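Local coordinates for Polyphosphate:AMP phosphotransferase (PDB 5O6M), which uses inorganic polyphosphate as the phosphate donor to convert AMP to ADP and ADP to ATP, and also accepts other nucleoside mono- and diphosphates, at residues V61-D66 with F120-Y125; H124-L129 with E208-A213; F152-A157 with T219-W224. The protein carries 1 engineered substitution. All blocks are in the same frame, centred on the assembly; numbering follows the deposited sequence.

Contact 1: V61-D66 with F120-Y125; sequences VLQAMD and FDRSHY. Engineered in segment 120-125: Asp121 (natural residue Asn). With ATP (adenosine-5'-triphosphate), chain X.
Val61 and Leu62 pair in parallel with Phe120 and Asp121, joined by Leu62 N to Phe120 O (3.1 Å) and Arg122 N to Leu62 O (3.2 Å). Beyond the pairing, side chains take over. Gln63 bends at its second torsion (chi2 -76°), which brings OE1 to Ser123, whose hydroxyl donates to it, OG to OE1 2.9 Å, from a position tilted out of the carbonyl plane. Its NE2 turns to Glu126. Ser123 OG also accepts from Tyr125 N, closing an ST turn, and packs against Val61 CG1. The engineered Asp121 forms a salt bridge with Lys70.

Arg122 runs extended from CG to NE, and its guanidinium is gripped around its rim. NE donates to ATP O1G (2.9 Å) and NH2 to ATP O2G (2.8 Å), both nearly straight, so two gamma-phosphate oxygens are held at once. NH2 also makes a salt bridge with Asp66 OD1 (3.1 Å), close to the guanidinium plane although the carboxylate is turned 67° from it. A water joins NH1 to Ala64 O and Asp66 OD1. An alanine in place of Arg122 would probably leave the gamma phosphate without two donors and Asp66 without its cationic mate. Adjacent parallel strands whose C-terminal ends carry nucleotide-binding residues are characteristic of P-loop kinase folds, here the PPK2 family.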
# COMPACT_ATOMS: atom_id res chain seq x y z
N VAL D 61 21.38 -2.65 -2.62
CA VAL D 61 21.35 -2.39 -1.18
C VAL D 61 22.55 -1.53 -0.80
O VAL D 61 23.68 -1.79 -1.24
CB VAL D 61 21.35 -3.71 -0.38
CG1 VAL D 61 21.38 -3.43 1.11
CG2 VAL D 61 20.14 -4.55 -0.75
N LEU D 62 22.29 -0.48 -0.02
CA LEU D 62 23.33 0.40 0.51
C LEU D 62 23.26 0.41 2.03
O LEU D 62 22.22 0.77 2.60
CB LEU D 62 23.17 1.82 -0.04
CG LEU D 62 23.28 2.01 -1.55
CD1 LEU D 62 23.14 3.48 -1.89
CD2 LEU D 62 24.61 1.48 -2.06
N GLN D 63 24.35 0.00 2.68
CA GLN D 63 24.49 0.12 4.12
C GLN D 63 25.84 0.73 4.44
O GLN D 63 26.82 0.52 3.72
CB GLN D 63 24.34 -1.25 4.82
CG GLN D 63 22.93 -1.87 4.74
CD GLN D 63 21.91 -1.24 5.69
OE1 GLN D 63 20.71 -1.36 5.48
NE2 GLN D 63 22.39 -0.60 6.75
N ALA D 64 25.90 1.50 5.53
CA ALA D 64 27.15 2.14 5.93
C ALA D 64 27.00 2.66 7.35
O ALA D 64 25.88 2.86 7.84
CB ALA D 64 27.53 3.28 4.98
N MET D 65 28.14 2.86 8.00
CA MET D 65 28.13 3.65 9.23
C MET D 65 27.56 5.03 8.94
O MET D 65 27.58 5.51 7.80
CB MET D 65 29.55 3.78 9.79
CG MET D 65 30.23 2.46 10.14
SD MET D 65 29.38 1.52 11.43
CE MET D 65 29.17 2.79 12.68
N ASP D 66 27.03 5.67 9.98
CA ASP D 66 26.49 7.02 9.82
C ASP D 66 27.55 7.93 9.19
O ASP D 66 28.71 7.91 9.60
CB ASP D 66 26.04 7.57 11.16
CG ASP D 66 24.94 6.74 11.80
OD1 ASP D 66 24.20 6.07 11.05
OD2 ASP D 66 24.83 6.76 13.04
N PHE D 120 17.81 0.41 -2.06
CA PHE D 120 17.45 0.39 -0.65
C PHE D 120 18.42 1.30 0.10
O PHE D 120 19.60 0.96 0.27
CB PHE D 120 17.46 -1.03 -0.09
CG PHE D 120 16.19 -1.79 -0.35
CD1 PHE D 120 15.18 -1.26 -1.14
CD2 PHE D 120 16.00 -3.05 0.21
CE1 PHE D 120 14.01 -1.96 -1.37
CE2 PHE D 120 14.83 -3.75 -0.01
CZ PHE D 120 13.83 -3.21 -0.81
N ASP D 121 17.93 2.46 0.53
CA ASP D 121 18.70 3.38 1.37
C ASP D 121 18.50 2.91 2.81
O ASP D 121 17.52 3.27 3.47
CB ASP D 121 18.24 4.81 1.16
CG ASP D 121 18.76 5.77 2.21
OD1 ASP D 121 19.83 5.49 2.79
OD2 ASP D 121 18.10 6.80 2.45
N ARG D 122 19.43 2.08 3.28
CA ARG D 122 19.21 1.22 4.44
C ARG D 122 18.21 0.14 4.05
O ARG D 122 17.55 0.25 3.01
CB ARG D 122 18.72 2.03 5.64
CG ARG D 122 19.76 2.99 6.20
CD ARG D 122 19.29 3.64 7.49
NE ARG D 122 20.14 4.77 7.86
CZ ARG D 122 21.24 4.66 8.59
NH1 ARG D 122 21.64 3.48 9.04
NH2 ARG D 122 21.95 5.75 8.88
N SER D 123 18.07 -0.91 4.85
CA SER D 123 17.35 -2.08 4.38
C SER D 123 16.93 -2.94 5.56
O SER D 123 16.97 -2.51 6.72
CB SER D 123 18.21 -2.88 3.40
OG SER D 123 19.30 -3.46 4.09
N HIS D 124 16.51 -4.17 5.24
CA HIS D 124 16.22 -5.18 6.24
C HIS D 124 17.41 -5.49 7.13
O HIS D 124 17.24 -6.06 8.21
CB HIS D 124 15.74 -6.46 5.54
CG HIS D 124 16.56 -6.84 4.34
ND1 HIS D 124 16.70 -6.01 3.25
CD2 HIS D 124 17.25 -7.96 4.05
CE1 HIS D 124 17.46 -6.60 2.34
NE2 HIS D 124 17.81 -7.78 2.80
N TYR D 125 18.63 -5.14 6.70
CA TYR D 125 19.80 -5.43 7.51
C TYR D 125 19.82 -4.62 8.79
O TYR D 125 20.43 -5.05 9.77
CB TYR D 125 21.08 -5.20 6.69
CG TYR D 125 21.28 -6.30 5.67
CD1 TYR D 125 21.85 -7.51 6.04
CD2 TYR D 125 20.88 -6.14 4.36
CE1 TYR D 125 22.02 -8.54 5.13
CE2 TYR D 125 21.05 -7.16 3.43
CZ TYR D 125 21.62 -8.36 3.82
OH TYR D 125 21.80 -9.37 2.91
PG ATP X . 20.00 8.62 7.32
O1G ATP X . 19.64 7.36 6.58
O2G ATP X . 21.12 8.40 8.34
O3G ATP X . 20.41 9.77 6.39
PB ATP X . 17.70 10.30 8.00
O1B ATP X . 17.85 11.33 9.05
O2B ATP X . 17.81 10.79 6.55
O3B ATP X . 18.75 9.11 8.17
PA ATP X . 15.81 8.03 8.24
O1A ATP X . 15.80 7.40 6.91
O2A ATP X . 14.43 8.12 8.90
O3A ATP X . 16.31 9.54 8.13
O5' ATP X . 16.72 7.16 9.30
C5' ATP X . 16.55 7.34 10.72
C4' ATP X . 17.06 6.16 11.52
O4' ATP X . 16.24 4.99 11.32
C3' ATP X . 18.51 5.72 11.24
O3' ATP X . 19.32 6.04 12.36
C2' ATP X . 18.39 4.19 11.08
O2' ATP X . 19.42 3.47 11.76
C1' ATP X . 17.05 3.92 11.74
N9 ATP X . 16.43 2.65 11.40
C8 ATP X . 16.27 2.10 10.15
N7 ATP X . 15.77 0.88 10.17
C5 ATP X . 15.59 0.62 11.51
C6 ATP X . 15.10 -0.51 12.20
N6 ATP X . 14.75 -1.65 11.61
N1 ATP X . 15.04 -0.44 13.55
C2 ATP X . 15.44 0.68 14.16
N3 ATP X . 15.93 1.80 13.62
C4 ATP X . 15.97 1.70 12.28
O HOH W 1 24.18 3.48 10.32

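Contact 2: H124-L129 with E208-A213; sequences HYEDVL and EAYEAA. With ATP (adenosine-5'-triphosphate), chain X.
Leu129 lays its CD2 methyl over the centre of the Tyr210 ring, 3.8 Å from CD2 to the centroid and only 9° off the normal, a well-aimed CH-pi contact. Its CG lies anti to the carbonyl carbon (chi1 -67°), which carries the isobutyl group across to helix 203-217, where it crosses the tyrosine at about a right angle. The CD1 branch reaches farther along the same ring, with CD1 3.7 Å from Tyr210 CE1, while CD2 also rests on Ala209 CB at 3.9 Å. Val128 meets the next turn of the helix: CG2, set between the backbone N and the carbonyl carbon, packs on Ala213 CB at 4.1 Å. Tyr125 adds its CD1 to the same methyl group.

Glu126 and Asp127 serve the other side of the 3-10 turn. Glu126 bends at chi2 (-71°), passing CB and CG beside adenine N7; OE2 bonds to Gln63 NE2 and forms a salt bridge with Arg122 NH1, and OE1 takes a weak bond from ATP O2'. Asp127 OD1 takes a weak bond from ATP N6. No direct hydrogen bond joins the segments; one water donates to both Val128 O and Ala209 O. The chemistry implies an apolar, water-bridged seam backing a turn whose acidic residues meet the nucleotide.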
# COMPACT_ATOMS: atom_id res chain seq x y z
N HIS D 124 16.51 -4.17 5.24
CA HIS D 124 16.22 -5.18 6.24
C HIS D 124 17.41 -5.49 7.13
O HIS D 124 17.24 -6.06 8.21
CB HIS D 124 15.74 -6.46 5.54
CG HIS D 124 16.56 -6.84 4.34
ND1 HIS D 124 16.70 -6.01 3.25
CD2 HIS D 124 17.25 -7.96 4.05
CE1 HIS D 124 17.46 -6.60 2.34
NE2 HIS D 124 17.81 -7.78 2.80
N TYR D 125 18.63 -5.14 6.70
CA TYR D 125 19.80 -5.43 7.51
C TYR D 125 19.82 -4.62 8.79
O TYR D 125 20.43 -5.05 9.77
CB TYR D 125 21.08 -5.20 6.69
CG TYR D 125 21.28 -6.30 5.67
CD1 TYR D 125 21.85 -7.51 6.04
CD2 TYR D 125 20.88 -6.14 4.36
CE1 TYR D 125 22.02 -8.54 5.13
CE2 TYR D 125 21.05 -7.16 3.43
CZ TYR D 125 21.62 -8.36 3.82
OH TYR D 125 21.80 -9.37 2.91
N GLU D 126 19.14 -3.47 8.83
CA GLU D 126 19.02 -2.72 10.07
C GLU D 126 18.41 -3.55 11.19
O GLU D 126 18.64 -3.24 12.37
CB GLU D 126 18.18 -1.45 9.85
CG GLU D 126 18.82 -0.44 8.91
CD GLU D 126 20.03 0.25 9.53
OE1 GLU D 126 20.07 0.37 10.77
OE2 GLU D 126 20.92 0.69 8.78
N ASP D 127 17.64 -4.59 10.87
CA ASP D 127 17.03 -5.43 11.89
C ASP D 127 17.99 -6.48 12.45
O ASP D 127 17.57 -7.29 13.29
CB ASP D 127 15.77 -6.11 11.33
CG ASP D 127 14.63 -5.13 11.15
OD1 ASP D 127 14.09 -4.64 12.17
OD2 ASP D 127 14.26 -4.83 9.99
N VAL D 128 19.25 -6.49 12.02
CA VAL D 128 20.30 -7.25 12.69
C VAL D 128 21.49 -6.32 12.91
O VAL D 128 22.61 -6.78 13.16
CB VAL D 128 20.71 -8.50 11.90
CG1 VAL D 128 19.55 -9.48 11.81
CG2 VAL D 128 21.24 -8.12 10.53
N LEU D 129 21.26 -5.02 12.82
CA LEU D 129 22.31 -4.03 13.06
C LEU D 129 21.95 -3.18 14.27
O LEU D 129 22.26 -3.54 15.41
CB LEU D 129 22.53 -3.16 11.82
CG LEU D 129 23.11 -3.86 10.59
CD1 LEU D 129 23.03 -2.96 9.38
CD2 LEU D 129 24.55 -4.29 10.85
N GLU D 208 31.18 -4.82 14.64
CA GLU D 208 30.99 -6.25 14.86
C GLU D 208 29.70 -6.74 14.22
O GLU D 208 29.68 -7.81 13.60
CB GLU D 208 31.01 -6.55 16.36
CG GLU D 208 32.36 -6.30 17.01
CD GLU D 208 32.29 -6.29 18.53
OE1 GLU D 208 31.19 -6.49 19.08
OE2 GLU D 208 33.34 -6.08 19.17
N ALA D 209 28.62 -5.98 14.37
CA ALA D 209 27.35 -6.38 13.77
C ALA D 209 27.46 -6.44 12.25
O ALA D 209 26.92 -7.36 11.62
CB ALA D 209 26.24 -5.42 14.19
N TYR D 210 28.16 -5.48 11.65
CA TYR D 210 28.32 -5.50 10.20
C TYR D 210 29.11 -6.72 9.75
O TYR D 210 28.74 -7.37 8.76
CB TYR D 210 28.98 -4.21 9.71
CG TYR D 210 27.98 -3.14 9.32
CD1 TYR D 210 27.18 -3.30 8.19
CD2 TYR D 210 27.86 -1.97 10.05
CE1 TYR D 210 26.27 -2.32 7.82
CE2 TYR D 210 26.95 -0.99 9.69
CZ TYR D 210 26.16 -1.17 8.57
OH TYR D 210 25.26 -0.20 8.20
N GLU D 211 30.19 -7.05 10.45
CA GLU D 211 30.95 -8.24 10.09
C GLU D 211 30.10 -9.50 10.23
O GLU D 211 30.14 -10.39 9.37
CB GLU D 211 32.22 -8.35 10.93
CG GLU D 211 33.08 -9.55 10.56
CD GLU D 211 34.41 -9.59 11.31
OE1 GLU D 211 34.48 -10.25 12.36
OE2 GLU D 211 35.37 -8.94 10.83
N ALA D 212 29.32 -9.59 11.31
CA ALA D 212 28.44 -10.74 11.50
C ALA D 212 27.40 -10.80 10.39
O ALA D 212 27.18 -11.85 9.78
CB ALA D 212 27.78 -10.67 12.87
N ALA D 213 26.73 -9.67 10.13
CA ALA D 213 25.72 -9.63 9.08
C ALA D 213 26.31 -9.99 7.72
O ALA D 213 25.75 -10.81 6.98
CB ALA D 213 25.06 -8.25 9.03
PG ATP X . 20.00 8.62 7.32
O1G ATP X . 19.64 7.36 6.58
O2G ATP X . 21.12 8.40 8.34
O3G ATP X . 20.41 9.77 6.39
PB ATP X . 17.70 10.30 8.00
O1B ATP X . 17.85 11.33 9.05
O2B ATP X . 17.81 10.79 6.55
O3B ATP X . 18.75 9.11 8.17
PA ATP X . 15.81 8.03 8.24
O1A ATP X . 15.80 7.40 6.91
O2A ATP X . 14.43 8.12 8.90
O3A ATP X . 16.31 9.54 8.13
O5' ATP X . 16.72 7.16 9.30
C5' ATP X . 16.55 7.34 10.72
C4' ATP X . 17.06 6.16 11.52
O4' ATP X . 16.24 4.99 11.32
C3' ATP X . 18.51 5.72 11.24
O3' ATP X . 19.32 6.04 12.36
C2' ATP X . 18.39 4.19 11.08
O2' ATP X . 19.42 3.47 11.76
C1' ATP X . 17.05 3.92 11.74
N9 ATP X . 16.43 2.65 11.40
C8 ATP X . 16.27 2.10 10.15
N7 ATP X . 15.77 0.88 10.17
C5 ATP X . 15.59 0.62 11.51
C6 ATP X . 15.10 -0.51 12.20
N6 ATP X . 14.75 -1.65 11.61
N1 ATP X . 15.04 -0.44 13.55
C2 ATP X . 15.44 0.68 14.16
N3 ATP X . 15.93 1.80 13.62
C4 ATP X . 15.97 1.70 12.28
O HOH W 2 24.62 -8.15 12.69

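Contact 3: F152-A157 with T219-W224; sequences FERMLA and TEYAPW
In segment 219-224 Tyr221, backed by Thr219 OG1 over the centre of its other face, lays its ring on Arg154 of helix 145-158. The same OG1 accepts a weak bond from Ala222 N. Tyr221 carries most of the contact. With CG placed between its own backbone N and carbonyl carbon (chi1 54°), the ring stands against the helix and receives Arg154 on one face. Arg154 CA sits 3.7 Å from the ring centroid and 25° off the normal, a CH-pi contact displaced toward the rim. The touch continues up the arginine, its CB lying 3.4 Å from Tyr221 CZ. Bent at its third torsion, the arginine then turns one guanidinium face to Tyr221 CE2, which lies over its centre, the two planes 50° apart. The phenol OH reaches past this residue to bond to Arg150 O, which helps fix how the ring lies along the helix. About one turn further along the helix, Ala157 CB meets Tyr221 CB at 3.8 Å.

Ala222 follows, its CB pressed to Glu153, 3.2 Å from OE1 and 4.0 Å from CB. That carboxylate is already engaged: OE1 with Lys165 in a salt bridge, OE2 with His124. Beyond Pro223, Trp224 opens strand 224-228 and turns its ring edge-to-face with Tyr125. The turn thus packs against one side of helix 145-158 as the chain passes from helix 203-217 into the outermost strand 224-228, while Met155 and Leu156 pack on Asp102 of a second subunit.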
# COMPACT_ATOMS: atom_id res chain seq x y z
N PHE D 152 15.11 -15.18 2.41
CA PHE D 152 14.35 -14.14 1.74
C PHE D 152 15.05 -13.71 0.45
O PHE D 152 14.42 -13.62 -0.61
CB PHE D 152 14.17 -12.95 2.68
CG PHE D 152 13.53 -11.75 2.03
CD1 PHE D 152 12.27 -11.84 1.47
CD2 PHE D 152 14.20 -10.54 1.99
CE1 PHE D 152 11.68 -10.73 0.88
CE2 PHE D 152 13.61 -9.43 1.40
CZ PHE D 152 12.35 -9.53 0.84
N GLU D 153 16.35 -13.47 0.53
CA GLU D 153 17.09 -13.06 -0.67
C GLU D 153 17.22 -14.21 -1.66
O GLU D 153 17.22 -13.98 -2.87
CB GLU D 153 18.46 -12.50 -0.28
CG GLU D 153 18.36 -11.17 0.47
CD GLU D 153 19.71 -10.64 0.93
OE1 GLU D 153 20.73 -11.30 0.66
OE2 GLU D 153 19.74 -9.55 1.56
N ARG D 154 17.32 -15.46 -1.17
CA ARG D 154 17.34 -16.59 -2.09
C ARG D 154 16.05 -16.65 -2.91
O ARG D 154 16.09 -16.88 -4.12
CB ARG D 154 17.53 -17.90 -1.34
CG ARG D 154 17.43 -19.12 -2.26
CD ARG D 154 17.17 -20.41 -1.50
NE ARG D 154 18.26 -20.75 -0.60
CZ ARG D 154 19.29 -21.50 -0.96
NH1 ARG D 154 19.36 -21.99 -2.19
NH2 ARG D 154 20.25 -21.78 -0.08
N MET D 155 14.91 -16.45 -2.26
CA MET D 155 13.64 -16.46 -2.97
C MET D 155 13.59 -15.33 -4.00
O MET D 155 13.17 -15.54 -5.15
CB MET D 155 12.48 -16.35 -1.97
CG MET D 155 11.09 -16.34 -2.58
SD MET D 155 10.59 -14.69 -3.10
CE MET D 155 10.82 -13.76 -1.59
N LEU D 156 14.00 -14.12 -3.61
CA LEU D 156 14.04 -13.00 -4.54
C LEU D 156 14.87 -13.32 -5.77
O LEU D 156 14.45 -13.05 -6.90
CB LEU D 156 14.60 -11.76 -3.83
CG LEU D 156 13.69 -11.09 -2.81
CD1 LEU D 156 14.37 -9.85 -2.26
CD2 LEU D 156 12.36 -10.72 -3.46
N ALA D 157 16.06 -13.89 -5.58
CA ALA D 157 16.94 -14.16 -6.71
C ALA D 157 16.37 -15.26 -7.59
O ALA D 157 16.33 -15.13 -8.82
CB ALA D 157 18.34 -14.53 -6.21
N THR D 219 26.06 -14.51 -0.08
CA THR D 219 25.85 -15.77 -0.77
C THR D 219 26.12 -15.57 -2.26
O THR D 219 26.35 -14.45 -2.73
CB THR D 219 24.43 -16.31 -0.57
OG1 THR D 219 23.49 -15.37 -1.11
CG2 THR D 219 24.15 -16.50 0.91
N GLU D 220 26.10 -16.67 -3.00
CA GLU D 220 26.35 -16.61 -4.44
C GLU D 220 25.17 -16.04 -5.20
O GLU D 220 25.35 -15.55 -6.32
CB GLU D 220 26.70 -18.00 -4.98
CG GLU D 220 27.27 -18.95 -3.94
CD GLU D 220 26.21 -19.46 -2.99
OE1 GLU D 220 25.14 -19.88 -3.48
OE2 GLU D 220 26.43 -19.42 -1.76
N TYR D 221 23.97 -16.09 -4.63
CA TYR D 221 22.82 -15.43 -5.23
C TYR D 221 22.63 -14.00 -4.73
O TYR D 221 21.83 -13.26 -5.31
CB TYR D 221 21.53 -16.22 -4.95
CG TYR D 221 21.29 -16.50 -3.49
CD1 TYR D 221 20.75 -15.53 -2.65
CD2 TYR D 221 21.55 -17.76 -2.94
CE1 TYR D 221 20.51 -15.78 -1.32
CE2 TYR D 221 21.31 -18.02 -1.61
CZ TYR D 221 20.79 -17.02 -0.80
OH TYR D 221 20.55 -17.26 0.54
N ALA D 222 23.35 -13.59 -3.68
CA ALA D 222 23.20 -12.25 -3.10
C ALA D 222 24.52 -11.82 -2.46
O ALA D 222 24.66 -11.80 -1.24
CB ALA D 222 22.06 -12.22 -2.09
N PRO D 223 25.50 -11.45 -3.28
CA PRO D 223 26.82 -11.12 -2.74
C PRO D 223 26.86 -9.77 -2.04
O PRO D 223 26.16 -8.82 -2.41
CB PRO D 223 27.71 -11.11 -3.98
CG PRO D 223 26.78 -10.69 -5.08
CD PRO D 223 25.46 -11.34 -4.75
N TRP D 224 27.71 -9.69 -1.02
CA TRP D 224 28.10 -8.42 -0.42
C TRP D 224 29.39 -7.93 -1.06
O TRP D 224 30.31 -8.71 -1.32
CB TRP D 224 28.30 -8.55 1.09
CG TRP D 224 27.05 -8.39 1.90
CD1 TRP D 224 26.28 -9.39 2.42
CD2 TRP D 224 26.44 -7.16 2.30
NE1 TRP D 224 25.22 -8.86 3.11
CE2 TRP D 224 25.29 -7.49 3.06
CE3 TRP D 224 26.74 -5.81 2.09
CZ2 TRP D 224 24.45 -6.52 3.60
CZ3 TRP D 224 25.90 -4.85 2.64
CH2 TRP D 224 24.77 -5.21 3.39

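How the contacts relate
The contacts form a connected example of how one parallel sheet organises its surroundings. Contact 1 joins strands 57-64 and 117-121 within it; contact 2, about 10 Å away between centres, takes up the chain where contact 1 leaves it, in the turn after strand 117-121, and packs that turn on helix 203-217. Contact 3 lies about 16 Å from each, where helix 145-158 meets the turn into strand 224-228. Contact 1 closes before contact 3 opens, whereas the segments of contacts 2 and 3 alternate along the chain. Residues 124-125 belong to both contacts 1 and 2 and also touch contact 3, through Glu153 and Trp224. Contacts 1 and 2 both meet ATP, so this stretch links the nucleotide site with more distant packing.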